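Local coordinates for D-methionine-binding lipoprotein MetQ (Escherichia coli, PDB 4YAH) that binds methionine as the solute-binding component of an ATP-driven D-methionine permease, at residues H32-V37 and D60-T65; A46-K51 and S252-E257; N67-P72 and T203-Q208; K102-G107 and T233-K238; D55-D60 and V243-Q248. All blocks are in the same frame, centred on the assembly; numbering follows the deposited sequence.

Overall arrangement
Near the N terminus, interaction 1 closes the shortest loop, pairing strand 32-38 with strand 60-66, the two joined through helix 41-57. That helix then opens two much longer loops: interaction 2 joins 46-51 to 252-257, and interaction 5, nested inside it, joins 55-60 to 243-248. Both cross interaction 1, and all three pack together in one lobe. Interactions 3 and 4 follow interaction 1 in series, lie nested within interactions 2 and 5, and cross each other. Interaction 3 links the lobes beside the bound methionine, through 67-72 and 203-208. Interaction 4 joins 102-107 to 233-238 in the same sheet as interaction 1, and helix 241-250 of interaction 5 packs against it.

Interaction 1 (H32-V37 and D60-T65); sequences HIKVGV and DVELVT
His32 lies between two acidic side chains of the adjoining parallel strand, Asp60 and Glu62. Its CG stands anti to the backbone N (chi1 -176°), which swings the ring across to strand 60-65. CB passes 4.0 Å and CG 3.9 Å from Asp60 O. At ND1 the ring donates to Asp60 OD2 at 3.1 Å; the acceptor lies in the ring plane, whereas the nitrogen sits above the carboxylate plane. CE1 rests 3.5 Å from Glu62 CB, and NE2 makes a weak, bent bond to Glu62 OE1 at 2.9 Å. Backbone bonds such as Glu62 N to Ile33 O (2.8 Å) hold the in-register strands of a beta-alpha-beta unit. The opposite sheet face carries Ile33 CG2 against Val61 CG2 at 3.7 Å, under helices 41-57 and 241-250. A leucine in place of His32 would probably leave the Asp60 carboxylate without its ND1 donor and Glu62 without the weaker NE2 contact. With ND1 donating to one carboxylate and NE2, weakly, to another, the imidazole is probably biased to its protonated form.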
# COMPACT_ATOMS: atom_id res chain seq x y z
N HIS A 32 -18.54 -19.76 0.63
CA HIS A 32 -17.08 -19.66 0.54
C HIS A 32 -16.68 -18.47 -0.32
O HIS A 32 -17.28 -18.24 -1.37
CB HIS A 32 -16.52 -20.94 -0.06
CG HIS A 32 -15.03 -20.99 -0.12
ND1 HIS A 32 -14.26 -21.39 0.94
CD2 HIS A 32 -14.17 -20.72 -1.13
CE1 HIS A 32 -12.98 -21.35 0.60
NE2 HIS A 32 -12.90 -20.95 -0.66
N ILE A 33 -15.68 -17.70 0.13
CA ILE A 33 -15.14 -16.62 -0.68
C ILE A 33 -13.62 -16.61 -0.57
O ILE A 33 -13.08 -16.82 0.50
CB ILE A 33 -15.74 -15.24 -0.25
CG1 ILE A 33 -15.25 -14.11 -1.15
CG2 ILE A 33 -15.42 -14.94 1.20
CD1 ILE A 33 -15.91 -12.77 -0.86
N LYS A 34 -12.95 -16.42 -1.70
CA LYS A 34 -11.48 -16.31 -1.72
C LYS A 34 -11.09 -14.84 -1.81
O LYS A 34 -11.54 -14.13 -2.72
CB LYS A 34 -10.89 -17.09 -2.89
CG LYS A 34 -11.07 -18.62 -2.83
CD LYS A 34 -10.26 -19.28 -3.92
CE LYS A 34 -10.37 -20.79 -3.84
NZ LYS A 34 -9.48 -21.47 -4.83
N VAL A 35 -10.24 -14.38 -0.89
CA VAL A 35 -9.79 -12.99 -0.87
C VAL A 35 -8.28 -12.91 -0.95
O VAL A 35 -7.59 -13.51 -0.13
CB VAL A 35 -10.26 -12.25 0.38
CG1 VAL A 35 -9.91 -10.77 0.29
CG2 VAL A 35 -11.78 -12.41 0.57
N GLY A 36 -7.78 -12.17 -1.93
CA GLY A 36 -6.34 -11.98 -2.08
C GLY A 36 -5.80 -10.87 -1.20
O GLY A 36 -6.35 -9.77 -1.17
N VAL A 37 -4.73 -11.18 -0.48
CA VAL A 37 -4.08 -10.26 0.46
C VAL A 37 -2.57 -10.40 0.34
O VAL A 37 -2.08 -11.37 -0.26
CB VAL A 37 -4.52 -10.52 1.93
CG1 VAL A 37 -6.03 -10.41 2.04
CG2 VAL A 37 -4.08 -11.89 2.41
N ASP A 60 -17.21 -18.74 5.29
CA ASP A 60 -15.91 -19.37 5.11
C ASP A 60 -15.05 -18.53 4.18
O ASP A 60 -15.15 -18.63 2.96
CB ASP A 60 -16.08 -20.80 4.57
CG ASP A 60 -14.76 -21.55 4.46
OD1 ASP A 60 -13.75 -21.09 5.04
OD2 ASP A 60 -14.75 -22.61 3.80
N VAL A 61 -14.21 -17.68 4.77
CA VAL A 61 -13.26 -16.88 4.01
C VAL A 61 -11.91 -17.59 3.87
O VAL A 61 -11.30 -17.98 4.87
CB VAL A 61 -13.04 -15.52 4.67
CG1 VAL A 61 -11.99 -14.70 3.91
CG2 VAL A 61 -14.37 -14.75 4.75
N GLU A 62 -11.46 -17.74 2.63
CA GLU A 62 -10.14 -18.28 2.33
C GLU A 62 -9.23 -17.14 1.92
O GLU A 62 -9.53 -16.44 0.96
CB GLU A 62 -10.22 -19.32 1.22
CG GLU A 62 -8.88 -19.93 0.90
CD GLU A 62 -8.95 -20.96 -0.20
OE1 GLU A 62 -10.07 -21.40 -0.54
OE2 GLU A 62 -7.89 -21.34 -0.74
N LEU A 63 -8.10 -16.97 2.62
CA LEU A 63 -7.12 -15.97 2.23
C LEU A 63 -6.15 -16.58 1.23
O LEU A 63 -5.60 -17.67 1.46
CB LEU A 63 -6.39 -15.43 3.45
CG LEU A 63 -7.30 -14.81 4.51
CD1 LEU A 63 -6.48 -14.37 5.71
CD2 LEU A 63 -8.11 -13.63 3.94
N VAL A 64 -5.99 -15.92 0.09
CA VAL A 64 -5.00 -16.29 -0.89
C VAL A 64 -3.92 -15.24 -0.82
O VAL A 64 -4.20 -14.06 -0.99
CB VAL A 64 -5.60 -16.34 -2.30
CG1 VAL A 64 -4.56 -16.74 -3.33
CG2 VAL A 64 -6.78 -17.32 -2.34
N THR A 65 -2.68 -15.66 -0.55
CA THR A 65 -1.62 -14.69 -0.27
C THR A 65 -0.75 -14.44 -1.47
O THR A 65 -0.49 -15.34 -2.29
CB THR A 65 -0.74 -15.13 0.91
OG1 THR A 65 -0.08 -16.37 0.60
CG2 THR A 65 -1.55 -15.28 2.18
O HOH W 1 -7.55 -21.85 -3.37

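Interaction 2 (A46-K51 and S252-E257); sequences AEVAQK and SDEVYE
Val48 of helix 41-57 meets Glu254 and Val255 at the start of helix 253-262, in a nearly antiparallel helix pair (161°) whose short axes come within 8.8 Å. The pair belongs to one lobe of a periplasmic binding protein fold. With CG1 anti to the backbone N (chi1 177°), Val48 sends that methyl across to the CG of Glu254 at 3.8 Å and to Val255 CG2 at 3.9 Å. One residue on, Ala49 offers backbone as well as side chain: its N lies 3.7 Å from Val255 CG2, and its CB packs on the same methyl. Val255 CG2 thus touches both residues, while Val45 and Tyr250 also press on Val255. Two residues further on, Lys51 bends at chi2 and crosses the Glu254 side chain at about a right angle. Its CD comes within 3.3 Å of Glu254 OE2, and its NZ closes a 2.6 Å salt bridge to that oxygen, arriving on the syn side, 23° out of the carboxylate plane.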
# COMPACT_ATOMS: atom_id res chain seq x y z
N ALA A 46 -5.95 -9.37 7.89
CA ALA A 46 -6.99 -10.06 7.12
C ALA A 46 -7.44 -11.32 7.86
O ALA A 46 -8.61 -11.70 7.77
CB ALA A 46 -6.48 -10.41 5.74
N GLU A 47 -6.51 -11.96 8.57
CA GLU A 47 -6.86 -13.14 9.36
C GLU A 47 -7.88 -12.77 10.44
O GLU A 47 -8.74 -13.57 10.77
CB GLU A 47 -5.60 -13.77 9.98
CG GLU A 47 -4.80 -14.56 8.95
CD GLU A 47 -3.62 -15.30 9.56
OE1 GLU A 47 -3.52 -15.34 10.80
OE2 GLU A 47 -2.81 -15.84 8.78
N VAL A 48 -7.79 -11.56 10.98
CA VAL A 48 -8.77 -11.14 11.98
C VAL A 48 -10.13 -10.96 11.29
O VAL A 48 -11.17 -11.34 11.85
CB VAL A 48 -8.32 -9.85 12.68
CG1 VAL A 48 -9.36 -9.36 13.65
CG2 VAL A 48 -7.00 -10.11 13.40
N ALA A 49 -10.13 -10.40 10.08
CA ALA A 49 -11.38 -10.23 9.32
C ALA A 49 -12.02 -11.57 9.00
O ALA A 49 -13.23 -11.74 9.08
CB ALA A 49 -11.13 -9.46 8.04
N GLN A 50 -11.17 -12.52 8.63
CA GLN A 50 -11.58 -13.90 8.40
C GLN A 50 -12.29 -14.46 9.62
O GLN A 50 -13.33 -15.11 9.52
CB GLN A 50 -10.35 -14.73 8.04
CG GLN A 50 -10.56 -16.20 7.84
CD GLN A 50 -9.22 -16.91 7.60
OE1 GLN A 50 -8.31 -16.78 8.40
NE2 GLN A 50 -9.10 -17.59 6.46
N LYS A 51 -11.72 -14.18 10.79
CA LYS A 51 -12.28 -14.66 12.04
C LYS A 51 -13.63 -14.01 12.33
O LYS A 51 -14.58 -14.70 12.69
CB LYS A 51 -11.30 -14.38 13.18
CG LYS A 51 -11.74 -14.83 14.55
CD LYS A 51 -11.28 -13.84 15.62
CE LYS A 51 -11.83 -14.20 16.98
NZ LYS A 51 -11.50 -13.16 18.00
N SER A 252 -14.44 -3.59 11.03
CA SER A 252 -14.87 -3.87 12.39
C SER A 252 -13.85 -3.37 13.38
O SER A 252 -12.68 -3.21 13.04
CB SER A 252 -15.11 -5.37 12.59
OG SER A 252 -13.91 -6.12 12.41
N ASP A 253 -14.29 -3.11 14.60
CA ASP A 253 -13.38 -2.66 15.65
C ASP A 253 -12.28 -3.68 15.90
O ASP A 253 -11.14 -3.31 16.15
CB ASP A 253 -14.14 -2.40 16.96
CG ASP A 253 -15.08 -1.21 16.86
OD1 ASP A 253 -14.85 -0.32 16.01
OD2 ASP A 253 -16.05 -1.15 17.65
N GLU A 254 -12.61 -4.96 15.81
CA GLU A 254 -11.64 -6.01 16.06
C GLU A 254 -10.49 -5.91 15.06
O GLU A 254 -9.32 -6.04 15.42
CB GLU A 254 -12.31 -7.38 15.99
CG GLU A 254 -11.54 -8.50 16.63
CD GLU A 254 -12.36 -9.75 16.79
OE1 GLU A 254 -13.61 -9.64 16.88
OE2 GLU A 254 -11.77 -10.85 16.82
N VAL A 255 -10.83 -5.63 13.81
CA VAL A 255 -9.82 -5.55 12.76
C VAL A 255 -9.01 -4.27 12.95
O VAL A 255 -7.78 -4.30 12.82
CB VAL A 255 -10.47 -5.62 11.35
CG1 VAL A 255 -9.47 -5.28 10.27
CG2 VAL A 255 -11.02 -6.99 11.09
N TYR A 256 -9.66 -3.17 13.28
CA TYR A 256 -8.93 -1.93 13.51
C TYR A 256 -7.93 -2.10 14.64
O TYR A 256 -6.78 -1.67 14.55
CB TYR A 256 -9.87 -0.76 13.85
CG TYR A 256 -9.07 0.42 14.36
CD1 TYR A 256 -8.29 1.17 13.49
CD2 TYR A 256 -9.05 0.73 15.71
CE1 TYR A 256 -7.53 2.23 13.95
CE2 TYR A 256 -8.28 1.78 16.18
CZ TYR A 256 -7.53 2.53 15.30
OH TYR A 256 -6.77 3.58 15.76
N GLU A 257 -8.38 -2.73 15.72
CA GLU A 257 -7.53 -2.85 16.90
C GLU A 257 -6.28 -3.65 16.58
O GLU A 257 -5.17 -3.28 17.00
CB GLU A 257 -8.32 -3.48 18.05
CG GLU A 257 -9.33 -2.52 18.69
CD GLU A 257 -8.69 -1.21 19.14
OE1 GLU A 257 -7.53 -1.23 19.61
OE2 GLU A 257 -9.35 -0.15 19.02

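Interaction 3 (N67-P72 and T203-Q208); sequences NDYVLP and TTYASQ. With MET (methionine), chain B.
Tyr69 and Thr204 meet tip to tip because each first torsion sets its outer group anti to the carbonyl carbon: Tyr69 CG at chi1 -76°, Thr204 OG1 at -50°. The phenol OH of Tyr69 donates to Thr204 OG1 at 2.9 Å, and that hydroxyl also bonds Glu42 OE1. Tyr69, Thr204 and Glu42 all line the methionine pocket. On one face of the Tyr69 ring the CE methyl of the bound methionine sits over the centre, 3.5 Å above the plane; on the opposite face Tyr205 OH lies near the rim. The planes of the two tyrosine rings are inclined at 56°, an oblique pairing. Tyr205 OH is buried without a polar partner in the model. Gln208 NE2 donates a straight bond to Asn67 OD1 (2.8 Å) and a second to Val39 O, while a water joins Asn67 ND2 to Gln208 OE1. Segment 67-72 leads from strand 60-66 into helix 71-78, and 203-208 follows strand 196-201 of the other lobe's sheet, with Thr204 and Tyr205 packed on Ile38 of strand 32-38.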
# COMPACT_ATOMS: atom_id res chain seq x y z
N ASN A 67 2.77 -11.68 -2.73
CA ASN A 67 3.81 -10.75 -2.29
C ASN A 67 4.18 -9.79 -3.40
O ASN A 67 5.33 -9.43 -3.58
CB ASN A 67 5.06 -11.49 -1.82
CG ASN A 67 6.01 -10.58 -1.08
OD1 ASN A 67 5.58 -9.72 -0.32
ND2 ASN A 67 7.31 -10.73 -1.32
N ASP A 68 3.18 -9.37 -4.15
CA ASP A 68 3.37 -8.36 -5.17
C ASP A 68 2.05 -7.65 -5.41
O ASP A 68 1.01 -8.08 -4.90
CB ASP A 68 3.87 -8.98 -6.46
CG ASP A 68 2.74 -9.62 -7.26
OD1 ASP A 68 2.19 -10.63 -6.77
OD2 ASP A 68 2.39 -9.12 -8.35
N TYR A 69 2.10 -6.58 -6.20
CA TYR A 69 0.95 -5.73 -6.41
C TYR A 69 0.29 -5.94 -7.77
O TYR A 69 -0.68 -5.25 -8.10
CB TYR A 69 1.38 -4.28 -6.28
CG TYR A 69 1.61 -3.75 -4.88
CD1 TYR A 69 1.05 -4.36 -3.77
CD2 TYR A 69 2.33 -2.58 -4.68
CE1 TYR A 69 1.21 -3.82 -2.51
CE2 TYR A 69 2.50 -2.05 -3.43
CZ TYR A 69 1.94 -2.65 -2.36
OH TYR A 69 2.13 -2.08 -1.13
N VAL A 70 0.81 -6.87 -8.57
CA VAL A 70 0.29 -7.12 -9.91
C VAL A 70 -0.61 -8.36 -9.95
O VAL A 70 -1.76 -8.30 -10.42
CB VAL A 70 1.45 -7.26 -10.91
CG1 VAL A 70 0.95 -7.60 -12.33
CG2 VAL A 70 2.28 -5.96 -10.92
N LEU A 71 -0.11 -9.47 -9.44
CA LEU A 71 -0.86 -10.72 -9.53
C LEU A 71 -2.23 -10.71 -8.82
O LEU A 71 -3.14 -11.40 -9.26
CB LEU A 71 -0.03 -11.88 -8.99
CG LEU A 71 1.27 -12.14 -9.74
CD1 LEU A 71 2.03 -13.33 -9.13
CD2 LEU A 71 1.00 -12.37 -11.21
N PRO A 72 -2.38 -9.94 -7.73
CA PRO A 72 -3.72 -10.01 -7.12
C PRO A 72 -4.86 -9.50 -8.01
O PRO A 72 -5.97 -10.04 -7.96
CB PRO A 72 -3.59 -9.15 -5.87
CG PRO A 72 -2.11 -9.18 -5.55
CD PRO A 72 -1.42 -9.23 -6.86
N THR A 203 4.18 0.52 3.65
CA THR A 203 4.14 -0.14 4.94
C THR A 203 3.86 -1.64 4.81
O THR A 203 4.31 -2.40 5.66
CB THR A 203 3.11 0.54 5.83
OG1 THR A 203 3.43 1.93 5.89
CG2 THR A 203 3.12 -0.04 7.23
N THR A 204 3.17 -2.04 3.73
CA THR A 204 3.00 -3.45 3.35
C THR A 204 4.29 -4.25 3.50
O THR A 204 4.35 -5.29 4.14
CB THR A 204 2.57 -3.60 1.87
OG1 THR A 204 1.46 -2.74 1.58
CG2 THR A 204 2.20 -5.04 1.56
N TYR A 205 5.33 -3.72 2.86
CA TYR A 205 6.62 -4.39 2.78
C TYR A 205 7.58 -3.97 3.89
O TYR A 205 8.35 -4.80 4.36
CB TYR A 205 7.21 -4.16 1.38
CG TYR A 205 6.28 -4.68 0.28
CD1 TYR A 205 5.59 -3.81 -0.55
CD2 TYR A 205 6.10 -6.05 0.11
CE1 TYR A 205 4.72 -4.29 -1.53
CE2 TYR A 205 5.23 -6.55 -0.88
CZ TYR A 205 4.55 -5.65 -1.69
OH TYR A 205 3.70 -6.12 -2.68
N ALA A 206 7.52 -2.71 4.34
CA ALA A 206 8.30 -2.28 5.50
C ALA A 206 8.01 -3.16 6.71
O ALA A 206 8.90 -3.53 7.48
CB ALA A 206 8.01 -0.84 5.83
N SER A 207 6.74 -3.53 6.87
CA SER A 207 6.33 -4.33 8.02
C SER A 207 6.90 -5.76 7.96
O SER A 207 7.02 -6.42 8.98
CB SER A 207 4.81 -4.38 8.11
OG SER A 207 4.29 -5.21 7.09
N GLN A 208 7.25 -6.23 6.77
CA GLN A 208 7.83 -7.57 6.63
C GLN A 208 9.19 -7.68 7.31
O GLN A 208 9.56 -8.77 7.73
CB GLN A 208 7.96 -7.94 5.16
CG GLN A 208 6.61 -8.09 4.45
CD GLN A 208 6.76 -8.47 2.99
OE1 GLN A 208 7.87 -8.48 2.46
NE2 GLN A 208 5.65 -8.75 2.33
N MET B . -0.82 -0.89 1.14
CA MET B . -0.21 -0.06 0.10
C MET B . -0.15 1.37 0.58
O MET B . -1.17 1.88 1.05
CB MET B . -1.01 -0.14 -1.20
CG MET B . -0.35 0.54 -2.39
SD MET B . -1.31 0.45 -3.91
CE MET B . -1.05 -1.27 -4.36
OXT MET B . 0.91 2.03 0.48
O HOH W 2 9.15 -8.53 -0.18

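Interaction 4 (K102-G107 and T233-K238); sequences KLVAVG and TREDNK
Val104 and Thr233 form an antiparallel hydrogen-bonded pair, with Val104 N to Thr233 O and Thr233 N to Val104 O both at 2.9 Å. One step along, Leu103 and Arg234 make a non-hydrogen-bonded pair, and beyond it Glu235 N donates to Lys102 O. Thr233 OG1 sits between its own N and carbonyl carbon (chi1 68°), where it touches Val106 CG1 at 3.6 Å; CG2 of the same threonine lies against Val106 CG2 at 4.0 Å. That hydroxyl donates to Arg234 O at 2.9 Å. An alanine in place of Thr233 would probably open a gap beside Val106 and leave Arg234 O without this donor. Val104 spreads its two methyls: CG1 lies 3.4 Å from Glu235 OE1, and CG2 packs onto Lys238 CB at 3.6 Å.

Further out, a salt bridge from Lys238 NZ to Glu235 OE2 (3.0 Å) ties together the two residues that flank Val104. Arg234 NE meets Asp236 OD2 in the guanidinium plane, while its NH1 bonds Leu76 O; Asn237 ND2 reaches Asp82 O. Val243 of helix 241-250 packs on Thr233 and Val106. Strand 229-234 runs antiparallel between strands 83-88 and 103-111, giving the strand order 2-1-3-n-4 characteristic of the lobe sheets of type II periplasmic binding proteins.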
# COMPACT_ATOMS: atom_id res chain seq x y z
N LYS A 102 -12.15 -4.76 -15.33
CA LYS A 102 -13.41 -4.18 -14.87
C LYS A 102 -13.59 -4.48 -13.38
O LYS A 102 -14.33 -5.39 -12.99
CB LYS A 102 -14.58 -4.71 -15.71
CG LYS A 102 -14.49 -4.32 -17.19
CD LYS A 102 -14.43 -2.80 -17.37
CE LYS A 102 -14.49 -2.40 -18.84
NZ LYS A 102 -15.79 -2.76 -19.48
N LEU A 103 -12.88 -3.72 -12.57
CA LEU A 103 -12.88 -3.91 -11.13
C LEU A 103 -13.45 -2.69 -10.47
O LEU A 103 -13.35 -1.59 -11.01
CB LEU A 103 -11.48 -4.14 -10.59
CG LEU A 103 -10.62 -5.14 -11.32
CD1 LEU A 103 -9.25 -5.24 -10.67
CD2 LEU A 103 -11.27 -6.51 -11.36
N VAL A 104 -13.99 -2.89 -9.27
CA VAL A 104 -14.59 -1.81 -8.51
C VAL A 104 -14.35 -1.97 -7.02
O VAL A 104 -14.21 -3.09 -6.50
CB VAL A 104 -16.11 -1.71 -8.76
CG1 VAL A 104 -16.39 -1.41 -10.23
CG2 VAL A 104 -16.81 -2.98 -8.34
N ALA A 105 -14.28 -0.83 -6.34
CA ALA A 105 -14.14 -0.79 -4.90
C ALA A 105 -15.48 -1.04 -4.23
O ALA A 105 -16.48 -0.44 -4.61
CB ALA A 105 -13.58 0.56 -4.46
N VAL A 106 -15.48 -1.89 -3.21
CA VAL A 106 -16.69 -2.19 -2.46
C VAL A 106 -16.55 -1.82 -1.00
O VAL A 106 -17.45 -2.08 -0.20
CB VAL A 106 -17.09 -3.70 -2.58
CG1 VAL A 106 -17.42 -4.04 -4.04
CG2 VAL A 106 -15.99 -4.62 -2.05
N GLY A 107 -15.45 -1.18 -0.64
CA GLY A 107 -15.28 -0.75 0.73
C GLY A 107 -13.86 -0.27 1.00
O GLY A 107 -12.92 -0.80 0.39
N THR A 233 -13.53 -5.89 -6.03
CA THR A 233 -14.09 -7.06 -6.72
C THR A 233 -14.18 -6.78 -8.20
O THR A 233 -13.85 -5.69 -8.65
CB THR A 233 -15.50 -7.42 -6.22
OG1 THR A 233 -16.43 -6.39 -6.62
CG2 THR A 233 -15.54 -7.58 -4.72
N ARG A 234 -14.70 -7.75 -8.96
CA ARG A 234 -15.07 -7.48 -10.34
C ARG A 234 -16.40 -6.74 -10.34
O ARG A 234 -17.14 -6.77 -9.36
CB ARG A 234 -15.19 -8.78 -11.14
CG ARG A 234 -13.89 -9.57 -11.28
CD ARG A 234 -14.14 -10.84 -12.08
NE ARG A 234 -15.17 -11.64 -11.43
CZ ARG A 234 -14.96 -12.46 -10.40
NH1 ARG A 234 -13.73 -12.61 -9.89
NH2 ARG A 234 -15.98 -13.12 -9.87
N GLU A 235 -16.68 -6.06 -11.43
CA GLU A 235 -17.99 -5.45 -11.63
C GLU A 235 -19.09 -6.49 -11.45
O GLU A 235 -20.13 -6.21 -10.84
CB GLU A 235 -18.06 -4.80 -13.01
CG GLU A 235 -19.45 -4.29 -13.43
CD GLU A 235 -19.94 -3.13 -12.58
OE1 GLU A 235 -19.10 -2.37 -12.05
OE2 GLU A 235 -21.18 -2.98 -12.44
N ASP A 236 -18.86 -7.70 -11.96
CA ASP A 236 -19.93 -8.70 -11.99
C ASP A 236 -20.29 -9.26 -10.61
O ASP A 236 -21.39 -9.77 -10.45
CB ASP A 236 -19.59 -9.86 -12.95
CG ASP A 236 -18.32 -10.63 -12.56
OD1 ASP A 236 -18.37 -11.44 -11.61
OD2 ASP A 236 -17.29 -10.44 -13.22
N ASN A 237 -19.39 -9.19 -9.62
CA ASN A 237 -19.72 -9.75 -8.31
C ASN A 237 -19.67 -8.73 -7.17
O ASN A 237 -19.68 -9.11 -6.00
CB ASN A 237 -18.81 -10.95 -8.00
CG ASN A 237 -17.39 -10.55 -7.72
OD1 ASN A 237 -16.84 -9.65 -8.36
ND2 ASN A 237 -16.79 -11.20 -6.75
N LYS A 238 -19.71 -7.45 -7.52
CA LYS A 238 -19.61 -6.39 -6.52
C LYS A 238 -20.72 -6.42 -5.48
O LYS A 238 -20.53 -5.94 -4.35
CB LYS A 238 -19.60 -5.03 -7.21
CG LYS A 238 -20.95 -4.63 -7.81
CD LYS A 238 -20.88 -3.33 -8.57
CE LYS A 238 -22.27 -2.95 -9.07
NZ LYS A 238 -22.24 -1.78 -9.96

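Interaction 5 (D55-D60 and V243-Q248); sequences DKYGLD and VKKFVQ
Tyr57 OH, resting 3.4 Å from Gln248 CB, accepts a 2.6 Å bond from Lys56 NZ. The same ammonium reaches helix 241-250 through a water, which lies 3.1 Å from Lys56 NZ and donates to Gln248 O. Tyr57 CG stands anti to the carbonyl carbon (chi1 -52°), which brings the ring up to Lys245, whose extended chain passes over one face. Lys245 CG lies 4.0 Å from the ring centroid and 9° off its normal, a CH-pi contact; on the opposite face, near the rim, is Lys56 CG. This pairing sits where helix 41-57 ends within the beta-alpha-beta unit: Gly58, with phi 63°, breaks the helical path, and the chain turns into strand 60-66. Just beyond that glycine, Leu59 sends CD2 to Lys245 CB at 3.8 Å, while it also packs on Ile33. Gln248 is steadied on its own helix, its NE2 and backbone N approaching Lys244 O from opposite faces of the carbonyl plane, the NE2 bond being 3.2 Å long.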
# COMPACT_ATOMS: atom_id res chain seq x y z
N ASP A 55 -17.19 -15.84 12.88
CA ASP A 55 -17.94 -15.66 14.12
C ASP A 55 -19.30 -15.00 13.91
O ASP A 55 -20.29 -15.39 14.51
CB ASP A 55 -17.13 -14.84 15.12
CG ASP A 55 -15.89 -15.57 15.61
OD1 ASP A 55 -15.74 -16.78 15.33
OD2 ASP A 55 -15.06 -14.92 16.29
N LYS A 56 -19.34 -13.98 13.05
CA LYS A 56 -20.55 -13.17 12.87
C LYS A 56 -21.52 -13.81 11.88
O LYS A 56 -22.73 -13.73 12.08
CB LYS A 56 -20.17 -11.77 12.40
CG LYS A 56 -21.32 -10.76 12.37
CD LYS A 56 -20.88 -9.43 12.99
CE LYS A 56 -21.77 -8.27 12.59
NZ LYS A 56 -21.42 -7.74 11.24
N TYR A 57 -20.99 -14.43 10.83
CA TYR A 57 -21.84 -14.98 9.75
C TYR A 57 -21.67 -16.46 9.48
O TYR A 57 -22.43 -17.03 8.70
CB TYR A 57 -21.56 -14.25 8.44
CG TYR A 57 -21.66 -12.77 8.56
CD1 TYR A 57 -22.88 -12.14 8.74
CD2 TYR A 57 -20.53 -11.98 8.49
CE1 TYR A 57 -22.97 -10.78 8.86
CE2 TYR A 57 -20.60 -10.62 8.60
CZ TYR A 57 -21.83 -10.02 8.79
OH TYR A 57 -21.90 -8.66 8.90
N GLY A 58 -20.67 -17.09 10.07
CA GLY A 58 -20.32 -18.44 9.70
C GLY A 58 -19.87 -18.50 8.25
O GLY A 58 -19.97 -19.55 7.62
N LEU A 59 -19.36 -17.38 7.73
CA LEU A 59 -18.86 -17.31 6.36
C LEU A 59 -17.46 -17.92 6.30
O LEU A 59 -16.62 -17.64 7.16
CB LEU A 59 -18.81 -15.86 5.87
CG LEU A 59 -18.24 -15.63 4.47
CD1 LEU A 59 -19.16 -16.24 3.43
CD2 LEU A 59 -18.02 -14.15 4.23
N ASP A 60 -17.21 -18.74 5.29
CA ASP A 60 -15.91 -19.37 5.11
C ASP A 60 -15.05 -18.53 4.18
O ASP A 60 -15.15 -18.63 2.96
CB ASP A 60 -16.08 -20.80 4.57
CG ASP A 60 -14.76 -21.55 4.46
OD1 ASP A 60 -13.75 -21.09 5.04
OD2 ASP A 60 -14.75 -22.61 3.80
N VAL A 243 -19.48 -11.00 -0.55
CA VAL A 243 -18.64 -9.80 -0.62
C VAL A 243 -19.08 -8.81 0.45
O VAL A 243 -18.26 -8.27 1.20
CB VAL A 243 -18.72 -9.15 -2.01
CG1 VAL A 243 -18.09 -7.74 -2.02
CG2 VAL A 243 -18.05 -10.05 -3.04
N LYS A 244 -20.39 -8.59 0.54
CA LYS A 244 -20.93 -7.64 1.51
C LYS A 244 -20.56 -8.08 2.92
O LYS A 244 -20.18 -7.25 3.75
CB LYS A 244 -22.44 -7.50 1.38
CG LYS A 244 -22.91 -6.88 0.08
CD LYS A 244 -24.45 -6.78 0.08
CE LYS A 244 -25.00 -6.71 -1.31
NZ LYS A 244 -26.50 -6.65 -1.31
N LYS A 245 -20.66 -9.38 3.18
CA LYS A 245 -20.32 -9.90 4.49
C LYS A 245 -18.85 -9.69 4.81
O LYS A 245 -18.50 -9.33 5.93
CB LYS A 245 -20.62 -11.39 4.57
CG LYS A 245 -22.09 -11.73 4.67
CD LYS A 245 -22.25 -13.23 4.71
CE LYS A 245 -23.68 -13.62 4.88
NZ LYS A 245 -23.89 -15.05 4.51
N PHE A 246 -17.98 -9.94 3.84
CA PHE A 246 -16.56 -9.81 4.09
C PHE A 246 -16.22 -8.36 4.39
O PHE A 246 -15.42 -8.04 5.26
CB PHE A 246 -15.74 -10.30 2.90
CG PHE A 246 -14.28 -10.14 3.10
CD1 PHE A 246 -13.63 -10.93 4.01
CD2 PHE A 246 -13.58 -9.15 2.43
CE1 PHE A 246 -12.28 -10.78 4.23
CE2 PHE A 246 -12.22 -8.99 2.67
CZ PHE A 246 -11.58 -9.81 3.56
N VAL A 247 -16.84 -7.45 3.65
CA VAL A 247 -16.59 -6.03 3.86
C VAL A 247 -16.98 -5.65 5.28
O VAL A 247 -16.25 -4.95 5.97
CB VAL A 247 -17.34 -5.16 2.84
CG1 VAL A 247 -17.31 -3.68 3.22
CG2 VAL A 247 -16.74 -5.36 1.45
N GLN A 248 -18.14 -6.12 5.73
CA GLN A 248 -18.60 -5.78 7.07
C GLN A 248 -17.68 -6.38 8.14
O GLN A 248 -17.45 -5.76 9.18
CB GLN A 248 -20.05 -6.25 7.28
CG GLN A 248 -21.05 -5.27 6.65
CD GLN A 248 -22.48 -5.81 6.55
OE1 GLN A 248 -23.30 -5.58 7.45
NE2 GLN A 248 -22.79 -6.48 5.45
O HOH W 3 -18.54 -6.65 11.71
O HOH W 4 -22.33 -16.88 5.91